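Local coordinates for hypothetical membrane spanning protein (Thermus thermophilus, PDB 2VPZ) that probably serves as the membrane-spanning, quinone-binding subunit of a polysulfide reductase complex, passing electrons from quinol toward its partner subunits, at residues Val23-Ala28 with Ala58-Ile63; Asp43-Arg48 with Ser169-Phe174; Leu186-Pro191 with Leu212-Gly217. All blocks are in the same frame, centred on the assembly; numbering follows the deposited sequence.

Contact 1. Residues Val23-Ala28 with Ala58-Ile63; sequences VLVGLA and ALDLFI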
ATOM      1  N   VAL C  23      21.555 -20.036 -32.932  1.00 49.58           N
ATOM      2  CA  VAL C  23      22.768 -19.823 -33.710  1.00 47.83           C
ATOM      3  C   VAL C  23      22.475 -20.141 -35.195  1.00 47.96           C
ATOM      4  O   VAL C  23      22.909 -19.426 -36.097  1.00 47.73           O
ATOM      5  CB  VAL C  23      23.970 -20.737 -33.227  1.00 48.31           C
ATOM      6  CG1 VAL C  23      25.162 -20.659 -34.224  1.00 46.09           C
ATOM      7  CG2 VAL C  23      24.418 -20.343 -31.809  1.00 45.04           C
ATOM      8  N   LEU C  24      21.697 -21.191 -35.432  1.00 48.88           N
ATOM      9  CA  LEU C  24      21.381 -21.641 -36.792  1.00 49.85           C
ATOM     10  C   LEU C  24      20.504 -20.680 -37.640  1.00 49.91           C
ATOM     11  O   LEU C  24      20.861 -20.378 -38.783  1.00 49.67           O
ATOM     12  CB  LEU C  24      20.831 -23.081 -36.797  1.00 51.59           C
ATOM     13  CG  LEU C  24      21.750 -24.237 -37.283  1.00 53.34           C
ATOM     14  CD1 LEU C  24      23.135 -24.127 -36.614  1.00 54.05           C
ATOM     15  CD2 LEU C  24      21.119 -25.624 -36.995  1.00 54.98           C
ATOM     16  N   VAL C  25      19.386 -20.206 -37.091  1.00 49.51           N
ATOM     17  CA  VAL C  25      18.512 -19.271 -37.811  1.00 48.74           C
ATOM     18  C   VAL C  25      19.291 -17.960 -38.175  1.00 49.20           C
ATOM     19  O   VAL C  25      18.904 -17.242 -39.112  1.00 48.79           O
ATOM     20  CB  VAL C  25      17.195 -18.951 -36.985  1.00 48.61           C
ATOM     21  CG1 VAL C  25      17.502 -18.023 -35.814  1.00 46.82           C
ATOM     22  CG2 VAL C  25      16.119 -18.340 -37.896  1.00 49.82           C
ATOM     23  N   GLY C  26      20.381 -17.665 -37.453  1.00 49.84           N
ATOM     24  CA  GLY C  26      21.245 -16.520 -37.724  1.00 51.11           C
ATOM     25  C   GLY C  26      21.946 -16.753 -39.064  1.00 51.41           C
ATOM     26  O   GLY C  26      21.898 -15.925 -39.988  1.00 50.99           O
ATOM     27  N   LEU C  27      22.588 -17.918 -39.154  1.00 51.12           N
ATOM     28  CA  LEU C  27      23.263 -18.453 -40.346  1.00 50.95           C
ATOM     29  C   LEU C  27      22.273 -18.531 -41.509  1.00 51.97           C
ATOM     30  O   LEU C  27      22.541 -18.053 -42.615  1.00 52.19           O
ATOM     31  CB  LEU C  27      23.757 -19.867 -40.125  1.00 49.80           C
ATOM     32  CG  LEU C  27      25.256 -20.045 -39.913  1.00 50.32           C
ATOM     33  CD1 LEU C  27      25.582 -21.523 -39.642  1.00 50.36           C
ATOM     34  CD2 LEU C  27      26.010 -19.517 -41.147  1.00 50.77           C
ATOM     35  N   ALA C  28      21.160 -19.203 -41.260  1.00 51.52           N
ATOM     36  CA  ALA C  28      20.150 -19.386 -42.290  1.00 51.95           C
ATOM     37  C   ALA C  28      19.768 -18.025 -42.921  1.00 52.64           C
ATOM     38  O   ALA C  28      20.020 -17.809 -44.121  1.00 53.55           O
ATOM     39  CB  ALA C  28      18.880 -20.099 -41.717  1.00 51.42           C
ATOM     40  N   ALA C  58      16.255 -25.520 -44.219  1.00 61.42           N
ATOM     41  CA  ALA C  58      15.745 -26.875 -43.993  1.00 62.17           C
ATOM     42  C   ALA C  58      16.286 -27.437 -42.654  1.00 63.02           C
ATOM     43  O   ALA C  58      15.514 -27.958 -41.833  1.00 62.67           O
ATOM     44  CB  ALA C  58      16.130 -27.823 -45.177  1.00 62.54           C
ATOM     45  N   LEU C  59      17.595 -27.324 -42.423  1.00 63.57           N
ATOM     46  CA  LEU C  59      18.246 -27.773 -41.191  1.00 64.55           C
ATOM     47  C   LEU C  59      17.650 -27.035 -39.965  1.00 65.75           C
ATOM     48  O   LEU C  59      17.493 -27.626 -38.895  1.00 66.02           O
ATOM     49  CB  LEU C  59      19.794 -27.586 -41.230  1.00 63.70           C
ATOM     50  CG  LEU C  59      20.663 -27.821 -39.970  1.00 63.33           C
ATOM     51  CD1 LEU C  59      20.462 -29.253 -39.424  1.00 63.11           C
ATOM     52  CD2 LEU C  59      22.161 -27.548 -40.265  1.00 62.20           C
ATOM     53  N   ASP C  60      17.293 -25.762 -40.110  1.00 67.64           N
ATOM     54  CA  ASP C  60      16.707 -25.026 -38.981  1.00 69.46           C
ATOM     55  C   ASP C  60      15.231 -25.388 -38.724  1.00 69.99           C
ATOM     56  O   ASP C  60      14.820 -25.487 -37.565  1.00 70.27           O
ATOM     57  CB  ASP C  60      16.886 -23.498 -39.099  1.00 72.08           C
ATOM     58  CG  ASP C  60      16.490 -22.745 -37.798  1.00 74.87           C
ATOM     59  OD1 ASP C  60      16.598 -23.373 -36.711  1.00 76.14           O
ATOM     60  OD2 ASP C  60      16.102 -21.556 -37.866  1.00 75.46           O
ATOM     61  N   LEU C  61      14.420 -25.584 -39.763  1.00 70.15           N
ATOM     62  CA  LEU C  61      13.033 -26.005 -39.525  1.00 70.50           C
ATOM     63  C   LEU C  61      13.047 -27.462 -38.951  1.00 71.05           C
ATOM     64  O   LEU C  61      12.232 -27.801 -38.085  1.00 71.14           O
ATOM     65  CB  LEU C  61      12.155 -25.909 -40.807  1.00 69.55           C
ATOM     66  CG  LEU C  61      11.867 -24.532 -41.433  1.00 69.21           C
ATOM     67  CD1 LEU C  61      11.081 -24.684 -42.756  1.00 69.03           C
ATOM     68  CD2 LEU C  61      11.100 -23.638 -40.434  1.00 69.00           C
ATOM     69  N   PHE C  62      13.969 -28.316 -39.407  1.00 71.09           N
ATOM     70  CA  PHE C  62      14.054 -29.690 -38.883  1.00 71.26           C
ATOM     71  C   PHE C  62      14.406 -29.700 -37.379  1.00 71.05           C
ATOM     72  O   PHE C  62      13.790 -30.438 -36.608  1.00 71.62           O
ATOM     73  CB  PHE C  62      15.050 -30.582 -39.675  1.00 71.42           C
ATOM     74  CG  PHE C  62      15.272 -31.977 -39.076  1.00 71.95           C
ATOM     75  CD1 PHE C  62      14.360 -33.023 -39.295  1.00 72.48           C
ATOM     76  CD2 PHE C  62      16.386 -32.223 -38.267  1.00 72.33           C
ATOM     77  CE1 PHE C  62      14.557 -34.306 -38.708  1.00 72.92           C
ATOM     78  CE2 PHE C  62      16.604 -33.487 -37.674  1.00 72.62           C
ATOM     79  CZ  PHE C  62      15.683 -34.532 -37.895  1.00 72.87           C
ATOM     80  N   ILE C  63      15.360 -28.903 -36.908  1.00 70.45           N
ATOM     81  CA  ILE C  63      15.608 -28.921 -35.469  1.00 70.03           C
ATOM     82  C   ILE C  63      14.585 -28.082 -34.609  1.00 69.48           C
ATOM     83  O   ILE C  63      14.526 -28.250 -33.396  1.00 69.53           O
ATOM     84  CB  ILE C  63      17.171 -28.665 -35.072  1.00 69.89           C
ATOM     85  CG1 ILE C  63      17.396 -27.264 -34.545  1.00 70.20           C
ATOM     86  CG2 ILE C  63      18.066 -28.999 -36.280  1.00 68.95           C
ATOM     87  CD1 ILE C  63      18.566 -27.150 -33.515  1.00 71.17           C
TER
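Leu24 lays its methyl CD2 against the branch point of Leu59, with CD2 of Leu24 3.7 Å from CG of Leu59; the two side chains run roughly perpendicular to each other. Leu24 fills the space between transmembrane helices 16-41 and 46-65, and Leu59 closes its outer side, where a leucine may face lipid. The axes of segments 23-28 and 58-63, which run roughly antiparallel (154°), come within 9.3 Å. At the next residue of each helix the character changes. Asp60 extends its carboxylate toward the first helix, CG lying anti to the backbone N (chi1 -170°), and this carries OD2 onto Val25. CB of Val25 is modelled 3.0 Å from OD2 of Asp60, tighter than usual for carbon and oxygen, and the exact closeness is doubtful at this resolution; the pair as a whole is nonetheless packed together. Beyond it, Val25 touches Tyr130, which like His21 binds quinone in structures of this protein, so the contact borders the quinone site. Its chemistry is therefore mixed: OD2 of Asp60 is closed in by valine carbons with no hydrogen-bonding partner in the model, while the same side chain meets His21, which implies an acid placed between apolar helix packing and the quinone site.

Contact 2. Residues Asp43-Arg48 with Ser169-Phe174; sequences DAEARR and SPWALF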
ATOM      1  N   ASP C  43      25.844 -11.317 -60.010  1.00 65.02           N
ATOM      2  CA  ASP C  43      27.098 -12.098 -59.826  1.00 65.63           C
ATOM      3  C   ASP C  43      26.846 -13.625 -59.982  1.00 65.69           C
ATOM      4  O   ASP C  43      25.776 -14.119 -59.589  1.00 66.00           O
ATOM      5  CB  ASP C  43      27.785 -11.778 -58.462  1.00 65.24           C
ATOM      6  CG  ASP C  43      29.069 -12.605 -58.212  1.00 65.16           C
ATOM      7  OD1 ASP C  43      28.933 -13.822 -57.935  1.00 65.82           O
ATOM      8  OD2 ASP C  43      30.190 -12.041 -58.294  1.00 63.77           O
ATOM      9  N   ALA C  44      27.811 -14.345 -60.565  1.00 65.20           N
ATOM     10  CA  ALA C  44      27.752 -15.796 -60.848  1.00 65.08           C
ATOM     11  C   ALA C  44      27.566 -16.772 -59.658  1.00 65.41           C
ATOM     12  O   ALA C  44      26.991 -17.865 -59.808  1.00 64.50           O
ATOM     13  CB  ALA C  44      29.008 -16.226 -61.685  1.00 64.75           C
ATOM     14  N   GLU C  45      28.054 -16.371 -58.486  1.00 65.87           N
ATOM     15  CA  GLU C  45      27.967 -17.146 -57.237  1.00 66.70           C
ATOM     16  C   GLU C  45      26.562 -17.152 -56.611  1.00 66.45           C
ATOM     17  O   GLU C  45      26.320 -17.795 -55.588  1.00 66.48           O
ATOM     18  CB  GLU C  45      28.907 -16.583 -56.167  1.00 67.24           C
ATOM     19  CG  GLU C  45      30.345 -16.332 -56.544  1.00 68.94           C
ATOM     20  CD  GLU C  45      31.275 -16.658 -55.383  1.00 70.54           C
ATOM     21  OE1 GLU C  45      31.256 -17.841 -54.964  1.00 71.81           O
ATOM     22  OE2 GLU C  45      31.982 -15.749 -54.895  1.00 70.30           O
ATOM     23  N   ALA C  46      25.649 -16.407 -57.208  1.00 66.56           N
ATOM     24  CA  ALA C  46      24.307 -16.300 -56.663  1.00 67.36           C
ATOM     25  C   ALA C  46      23.549 -17.633 -56.588  1.00 67.97           C
ATOM     26  O   ALA C  46      22.659 -17.813 -55.761  1.00 68.17           O
ATOM     27  CB  ALA C  46      23.473 -15.278 -57.494  1.00 66.67           C
ATOM     28  N   ARG C  47      23.942 -18.582 -57.421  1.00 68.49           N
ATOM     29  CA  ARG C  47      23.279 -19.877 -57.510  1.00 69.01           C
ATOM     30  C   ARG C  47      23.508 -20.893 -56.393  1.00 68.93           C
ATOM     31  O   ARG C  47      22.575 -21.565 -55.930  1.00 69.44           O
ATOM     32  CB  ARG C  47      23.568 -20.499 -58.874  1.00 70.31           C
ATOM     33  CG  ARG C  47      22.688 -19.988 -60.006  1.00 72.11           C
ATOM     34  CD  ARG C  47      21.423 -20.843 -60.081  1.00 73.02           C
ATOM     35  NE  ARG C  47      21.722 -22.267 -60.258  1.00 72.87           N
ATOM     36  CZ  ARG C  47      20.837 -23.188 -60.603  1.00 72.99           C
ATOM     37  NH1 ARG C  47      19.584 -22.812 -60.809  1.00 72.42           N
ATOM     38  NH2 ARG C  47      21.180 -24.466 -60.749  1.00 73.06           N
ATOM     39  N   ARG C  48      24.757 -21.018 -55.986  1.00 68.19           N
ATOM     40  CA  ARG C  48      25.119 -21.936 -54.932  1.00 67.44           C
ATOM     41  C   ARG C  48      24.876 -21.285 -53.560  1.00 65.80           C
ATOM     42  O   ARG C  48      24.681 -21.987 -52.576  1.00 66.18           O
ATOM     43  CB  ARG C  48      26.574 -22.389 -55.065  1.00 68.84           C
ATOM     44  CG  ARG C  48      27.570 -21.290 -54.809  1.00 70.76           C
ATOM     45  CD  ARG C  48      28.964 -21.730 -55.170  1.00 73.19           C
ATOM     46  NE  ARG C  48      29.721 -22.213 -54.026  1.00 75.67           N
ATOM     47  CZ  ARG C  48      30.799 -21.606 -53.550  1.00 77.25           C
ATOM     48  NH1 ARG C  48      31.224 -20.499 -54.137  1.00 76.89           N
ATOM     49  NH2 ARG C  48      31.438 -22.099 -52.496  1.00 77.93           N
ATOM     50  N   SER C 169      35.175 -17.000 -50.706  1.00 62.78           N
ATOM     51  CA  SER C 169      34.588 -15.932 -51.532  1.00 62.48           C
ATOM     52  C   SER C 169      35.419 -14.667 -51.156  1.00 62.94           C
ATOM     53  O   SER C 169      35.530 -14.323 -49.964  1.00 62.04           O
ATOM     54  CB  SER C 169      33.075 -15.745 -51.244  1.00 61.77           C
ATOM     55  OG  SER C 169      32.338 -16.906 -51.562  1.00 60.89           O
ATOM     56  N   PRO C 170      36.032 -13.965 -52.169  1.00 64.05           N
ATOM     57  CA  PRO C 170      36.852 -12.740 -52.017  1.00 64.11           C
ATOM     58  C   PRO C 170      36.229 -11.455 -51.357  1.00 64.12           C
ATOM     59  O   PRO C 170      36.921 -10.715 -50.626  1.00 63.92           O
ATOM     60  CB  PRO C 170      37.410 -12.483 -53.431  1.00 64.93           C
ATOM     61  CG  PRO C 170      37.021 -13.711 -54.277  1.00 64.17           C
ATOM     62  CD  PRO C 170      35.769 -14.235 -53.592  1.00 64.32           C
ATOM     63  N   TRP C 171      34.954 -11.214 -51.665  1.00 63.57           N
ATOM     64  CA  TRP C 171      34.080 -10.109 -51.163  1.00 63.13           C
ATOM     65  C   TRP C 171      33.387 -10.622 -49.855  1.00 63.68           C
ATOM     66  O   TRP C 171      32.502 -11.386 -49.927  1.00 64.94           O
ATOM     67  CB  TRP C 171      32.944  -9.840 -52.143  1.00 62.41           C
ATOM     68  CG  TRP C 171      32.179 -11.152 -52.476  1.00 61.87           C
ATOM     69  CD1 TRP C 171      32.365 -11.944 -53.576  1.00 62.33           C
ATOM     70  CD2 TRP C 171      31.206 -11.866 -51.643  1.00 62.03           C
ATOM     71  NE1 TRP C 171      31.596 -13.082 -53.474  1.00 63.10           N
ATOM     72  CE2 TRP C 171      30.884 -13.059 -52.303  1.00 62.56           C
ATOM     73  CE3 TRP C 171      30.593 -11.606 -50.388  1.00 61.79           C
ATOM     74  CZ2 TRP C 171      29.967 -14.005 -51.757  1.00 62.59           C
ATOM     75  CZ3 TRP C 171      29.705 -12.534 -49.834  1.00 61.85           C
ATOM     76  CH2 TRP C 171      29.400 -13.724 -50.525  1.00 62.17           C
ATOM     77  N   ALA C 172      33.796 -10.212 -48.669  1.00 62.20           N
ATOM     78  CA  ALA C 172      33.187 -10.710 -47.426  1.00 61.59           C
ATOM     79  C   ALA C 172      34.214 -10.570 -46.283  1.00 60.57           C
ATOM     80  O   ALA C 172      33.818 -10.229 -45.158  1.00 61.16           O
ATOM     81  CB  ALA C 172      32.727 -12.219 -47.573  1.00 59.67           C
ATOM     82  N   LEU C 173      35.498 -10.796 -46.549  1.00 59.11           N
ATOM     83  CA  LEU C 173      36.525 -10.617 -45.478  1.00 58.70           C
ATOM     84  C   LEU C 173      36.696  -9.149 -45.053  1.00 58.88           C
ATOM     85  O   LEU C 173      37.312  -8.890 -44.009  1.00 58.75           O
ATOM     86  CB  LEU C 173      37.957 -11.207 -45.770  1.00 57.89           C
ATOM     87  CG  LEU C 173      38.984 -10.838 -44.650  1.00 57.10           C
ATOM     88  CD1 LEU C 173      38.772 -11.693 -43.374  1.00 56.21           C
ATOM     89  CD2 LEU C 173      40.429 -10.972 -45.159  1.00 56.76           C
ATOM     90  N   PHE C 174      36.208  -8.197 -45.849  1.00 58.39           N
ATOM     91  CA  PHE C 174      36.250  -6.771 -45.434  1.00 57.34           C
ATOM     92  C   PHE C 174      34.882  -6.499 -44.718  1.00 56.10           C
ATOM     93  O   PHE C 174      34.876  -6.006 -43.577  1.00 56.19           O
ATOM     94  CB  PHE C 174      36.537  -5.803 -46.628  1.00 56.23           C
ATOM     95  CG  PHE C 174      36.286  -4.325 -46.333  1.00 55.10           C
ATOM     96  CD1 PHE C 174      36.971  -3.641 -45.317  1.00 54.30           C
ATOM     97  CD2 PHE C 174      35.315  -3.635 -47.063  1.00 55.33           C
ATOM     98  CE1 PHE C 174      36.679  -2.282 -45.030  1.00 54.55           C
ATOM     99  CE2 PHE C 174      35.008  -2.292 -46.796  1.00 55.06           C
ATOM    100  CZ  PHE C 174      35.691  -1.613 -45.776  1.00 54.34           C
TER
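Glu45 and Trp171 meet between an Asp-capped type I beta turn, Asp43 to Ala46, which leads into helix 46-65, and the loop joining helices 148-166 and 175-189. The glutamate and the indole pass one another head to tail, with the carboxylate turned 69° from the ring. Trp171 NE1 donates to Glu45 OE2 over 3.0 Å; the N-H comes in from above the carboxylate plane with an N-H...O angle of 154°, and OE2 lies beside the ring edge, a little out of the indole plane. Tryptophan fits here because it combines a broad apolar surface, which packs on Leu38 and Ala164, with one N-H at its rim. CB of Ser169 lies over one face of the indole, near its rim. The hydroxyl of Ser169 also lies near the glutamate, OG 3.5 Å from Glu45 OE2, but its hydrogen bond is with Tyr49 OH. Glutamate has the reach and the two oxygens to serve both sides: OE1 forms a salt bridge with Arg48 NH1 at 2.8 Å, which should restrain the carboxylate's rotation and favour its charged form. Arg48 in turn bonds Tyr52 through NH2. Asp43, short enough to fold back on its own turn, caps the backbone: Glu45 N reaches Asp43 OD1 at 2.8 Å.

Contact 3. Residues Leu186-Pro191 with Leu212-Gly217; sequences LALLYP and LFLLLG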
ATOM      1  N   LEU C 186      28.998  -3.008 -29.557  1.00 43.99           N
ATOM      2  CA  LEU C 186      27.674  -3.058 -28.895  1.00 44.35           C
ATOM      3  C   LEU C 186      27.628  -4.153 -27.759  1.00 44.64           C
ATOM      4  O   LEU C 186      26.990  -3.951 -26.717  1.00 42.58           O
ATOM      5  CB  LEU C 186      26.511  -3.250 -29.926  1.00 43.81           C
ATOM      6  CG  LEU C 186      26.420  -2.391 -31.212  1.00 45.97           C
ATOM      7  CD1 LEU C 186      24.965  -2.331 -31.759  1.00 46.16           C
ATOM      8  CD2 LEU C 186      26.949  -0.962 -30.963  1.00 45.33           C
ATOM      9  N   ALA C 187      28.324  -5.278 -27.954  1.00 43.99           N
ATOM     10  CA  ALA C 187      28.376  -6.369 -26.972  1.00 43.09           C
ATOM     11  C   ALA C 187      29.150  -5.972 -25.690  1.00 42.77           C
ATOM     12  O   ALA C 187      28.839  -6.435 -24.582  1.00 44.01           O
ATOM     13  CB  ALA C 187      28.999  -7.666 -27.589  1.00 44.68           C
ATOM     14  N   LEU C 188      30.142  -5.101 -25.858  1.00 41.96           N
ATOM     15  CA  LEU C 188      30.968  -4.571 -24.764  1.00 40.70           C
ATOM     16  C   LEU C 188      30.194  -3.483 -23.966  1.00 40.29           C
ATOM     17  O   LEU C 188      30.353  -3.365 -22.742  1.00 39.40           O
ATOM     18  CB  LEU C 188      32.299  -3.982 -25.310  1.00 41.06           C
ATOM     19  CG  LEU C 188      33.194  -3.245 -24.279  1.00 41.17           C
ATOM     20  CD1 LEU C 188      33.906  -4.268 -23.378  1.00 41.55           C
ATOM     21  CD2 LEU C 188      34.205  -2.330 -24.993  1.00 41.73           C
ATOM     22  N   LEU C 189      29.343  -2.713 -24.644  1.00 38.89           N
ATOM     23  CA  LEU C 189      28.549  -1.667 -23.985  1.00 40.13           C
ATOM     24  C   LEU C 189      27.211  -2.237 -23.453  1.00 40.38           C
ATOM     25  O   LEU C 189      26.485  -1.563 -22.731  1.00 39.76           O
ATOM     26  CB  LEU C 189      28.260  -0.487 -24.942  1.00 40.12           C
ATOM     27  CG  LEU C 189      29.369  -0.008 -25.907  1.00 40.62           C
ATOM     28  CD1 LEU C 189      28.799   0.949 -26.969  1.00 39.47           C
ATOM     29  CD2 LEU C 189      30.512   0.663 -25.128  1.00 41.07           C
ATOM     30  N   TYR C 190      26.897  -3.474 -23.806  1.00 40.45           N
ATOM     31  CA  TYR C 190      25.662  -4.101 -23.353  1.00 41.86           C
ATOM     32  C   TYR C 190      25.448  -4.118 -21.811  1.00 41.69           C
ATOM     33  O   TYR C 190      24.432  -3.595 -21.331  1.00 41.64           O
ATOM     34  CB  TYR C 190      25.494  -5.517 -23.935  1.00 42.03           C
ATOM     35  CG  TYR C 190      24.425  -6.344 -23.235  1.00 43.28           C
ATOM     36  CD1 TYR C 190      23.083  -5.941 -23.225  1.00 43.13           C
ATOM     37  CD2 TYR C 190      24.763  -7.521 -22.557  1.00 43.08           C
ATOM     38  CE1 TYR C 190      22.095  -6.695 -22.549  1.00 42.35           C
ATOM     39  CE2 TYR C 190      23.789  -8.285 -21.876  1.00 42.89           C
ATOM     40  CZ  TYR C 190      22.453  -7.872 -21.871  1.00 43.07           C
ATOM     41  OH  TYR C 190      21.506  -8.620 -21.194  1.00 43.69           O
ATOM     42  N   PRO C 191      26.397  -4.698 -21.015  1.00 42.02           N
ATOM     43  CA  PRO C 191      26.270  -4.726 -19.538  1.00 42.30           C
ATOM     44  C   PRO C 191      26.064  -3.360 -18.846  1.00 43.11           C
ATOM     45  O   PRO C 191      25.466  -3.270 -17.762  1.00 43.04           O
ATOM     46  CB  PRO C 191      27.560  -5.392 -19.048  1.00 40.69           C
ATOM     47  CG  PRO C 191      28.064  -6.170 -20.236  1.00 40.68           C
ATOM     48  CD  PRO C 191      27.613  -5.390 -21.463  1.00 41.83           C
ATOM     49  N   LEU C 212      35.384 -13.845 -22.468  1.00 57.00           N
ATOM     50  CA  LEU C 212      36.200 -14.752 -23.310  1.00 58.55           C
ATOM     51  C   LEU C 212      35.727 -14.656 -24.778  1.00 59.05           C
ATOM     52  O   LEU C 212      36.538 -14.739 -25.708  1.00 59.67           O
ATOM     53  CB  LEU C 212      36.142 -16.244 -22.863  1.00 59.13           C
ATOM     54  CG  LEU C 212      36.875 -17.271 -23.784  1.00 58.96           C
ATOM     55  CD1 LEU C 212      38.390 -17.246 -23.500  1.00 59.77           C
ATOM     56  CD2 LEU C 212      36.305 -18.695 -23.600  1.00 58.58           C
ATOM     57  N   PHE C 213      34.420 -14.476 -24.986  1.00 59.49           N
ATOM     58  CA  PHE C 213      33.840 -14.330 -26.324  1.00 59.49           C
ATOM     59  C   PHE C 213      34.149 -12.951 -26.969  1.00 59.96           C
ATOM     60  O   PHE C 213      34.259 -12.853 -28.205  1.00 59.54           O
ATOM     61  CB  PHE C 213      32.340 -14.672 -26.285  1.00 59.09           C
ATOM     62  CG  PHE C 213      32.043 -16.144 -26.115  1.00 58.62           C
ATOM     63  CD1 PHE C 213      32.850 -17.093 -26.755  1.00 58.20           C
ATOM     64  CD2 PHE C 213      30.993 -16.595 -25.308  1.00 58.26           C
ATOM     65  CE1 PHE C 213      32.630 -18.475 -26.592  1.00 58.86           C
ATOM     66  CE2 PHE C 213      30.756 -17.970 -25.135  1.00 58.64           C
ATOM     67  CZ  PHE C 213      31.578 -18.912 -25.773  1.00 58.64           C
ATOM     68  N   LEU C 214      34.299 -11.930 -26.115  1.00 60.10           N
ATOM     69  CA  LEU C 214      34.695 -10.557 -26.503  1.00 60.50           C
ATOM     70  C   LEU C 214      36.181 -10.628 -26.972  1.00 60.63           C
ATOM     71  O   LEU C 214      36.510 -10.185 -28.078  1.00 61.23           O
ATOM     72  CB  LEU C 214      34.550  -9.534 -25.336  1.00 59.81           C
ATOM     73  CG  LEU C 214      33.153  -9.047 -24.883  1.00 60.14           C
ATOM     74  CD1 LEU C 214      33.246  -7.872 -23.874  1.00 58.89           C
ATOM     75  CD2 LEU C 214      32.342  -8.623 -26.118  1.00 60.43           C
ATOM     76  N   LEU C 215      37.085 -11.180 -26.161  1.00 60.70           N
ATOM     77  CA  LEU C 215      38.491 -11.344 -26.578  1.00 59.98           C
ATOM     78  C   LEU C 215      38.564 -12.157 -27.887  1.00 59.29           C
ATOM     79  O   LEU C 215      39.078 -11.691 -28.902  1.00 59.23           O
ATOM     80  CB  LEU C 215      39.370 -12.018 -25.505  1.00 60.85           C
ATOM     81  CG  LEU C 215      39.768 -11.257 -24.238  1.00 62.15           C
ATOM     82  CD1 LEU C 215      41.063 -11.861 -23.637  1.00 63.01           C
ATOM     83  CD2 LEU C 215      39.973  -9.756 -24.548  1.00 61.12           C
ATOM     84  N   LEU C 216      38.066 -13.385 -27.858  1.00 59.40           N
ATOM     85  CA  LEU C 216      38.030 -14.264 -29.040  1.00 59.75           C
ATOM     86  C   LEU C 216      37.810 -13.486 -30.375  1.00 59.80           C
ATOM     87  O   LEU C 216      38.650 -13.506 -31.294  1.00 59.21           O
ATOM     88  CB  LEU C 216      36.939 -15.347 -28.922  1.00 60.16           C
ATOM     89  CG  LEU C 216      37.256 -16.838 -28.733  1.00 60.77           C
ATOM     90  CD1 LEU C 216      36.709 -17.683 -29.912  1.00 61.00           C
ATOM     91  CD2 LEU C 216      38.774 -17.047 -28.591  1.00 61.54           C
ATOM     92  N   GLY C 217      36.658 -12.822 -30.455  1.00 59.34           N
ATOM     93  CA  GLY C 217      36.265 -12.060 -31.622  1.00 58.66           C
ATOM     94  C   GLY C 217      37.245 -11.013 -32.125  1.00 58.81           C
ATOM     95  O   GLY C 217      37.138 -10.542 -33.273  1.00 58.60           O
TER
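Leu214 makes every apolar contact between the two segments, dividing its two methyls between neighbouring residues of 186-191. CD1 meets the end of Leu188, with Leu214 CD1 3.7 Å from Leu188 CD1, and the one leucine lies athwart the other. CD2 turns to the smaller neighbour, Leu214 CD2 lying 3.8 Å from Ala187 CB. The first torsion of Leu214 (chi1 -74°) swings CG away from its carbonyl carbon and aims the branched end at the facing helix. Alanine suits its position because its single methyl lets a leucine come close to the backbone, whereas Leu188, on the surface, offers a long apolar arm that may face lipid. Replacing Leu214 by an alanine would probably open a gap beside Ala187 and leave the methyl of Leu188 without its mate. Polar bonding is left to the surroundings, where the carbonyl O of Ala187 bonds Tyr210 OH, a second tie to the start of helix 210-217. The contact thus joins the last turn of helix 175-189 to helix 210-217; Leu186 packs on helix 148-166, as well as on Gly150 of the second subunit, while Phe213 and Leu216 rest on helix 227-245.

How the contacts relate
From the N terminus, helix 16-41 enters contact 1, and a hairpin-like return along helix 46-65 closes it at 58-63 after 29 residues. Contact 2 opens inside that loop, at 43-48, and closes only at 169-174, 120 residues on, so contacts 1 and 2 cross along the chain while sharing helix 46-65. Contact 1 pairs the early part of helix 16-41 with the late part of helix 46-65; contact 2, its centre about 21 Å from that of contact 1, ties the turn between them to the loop after helix 148-166. Contact 3 follows both in series, closing a 20-residue loop between helices 175-189 and 210-217. None touches another, their nearest atoms staying at least about 9 Å apart.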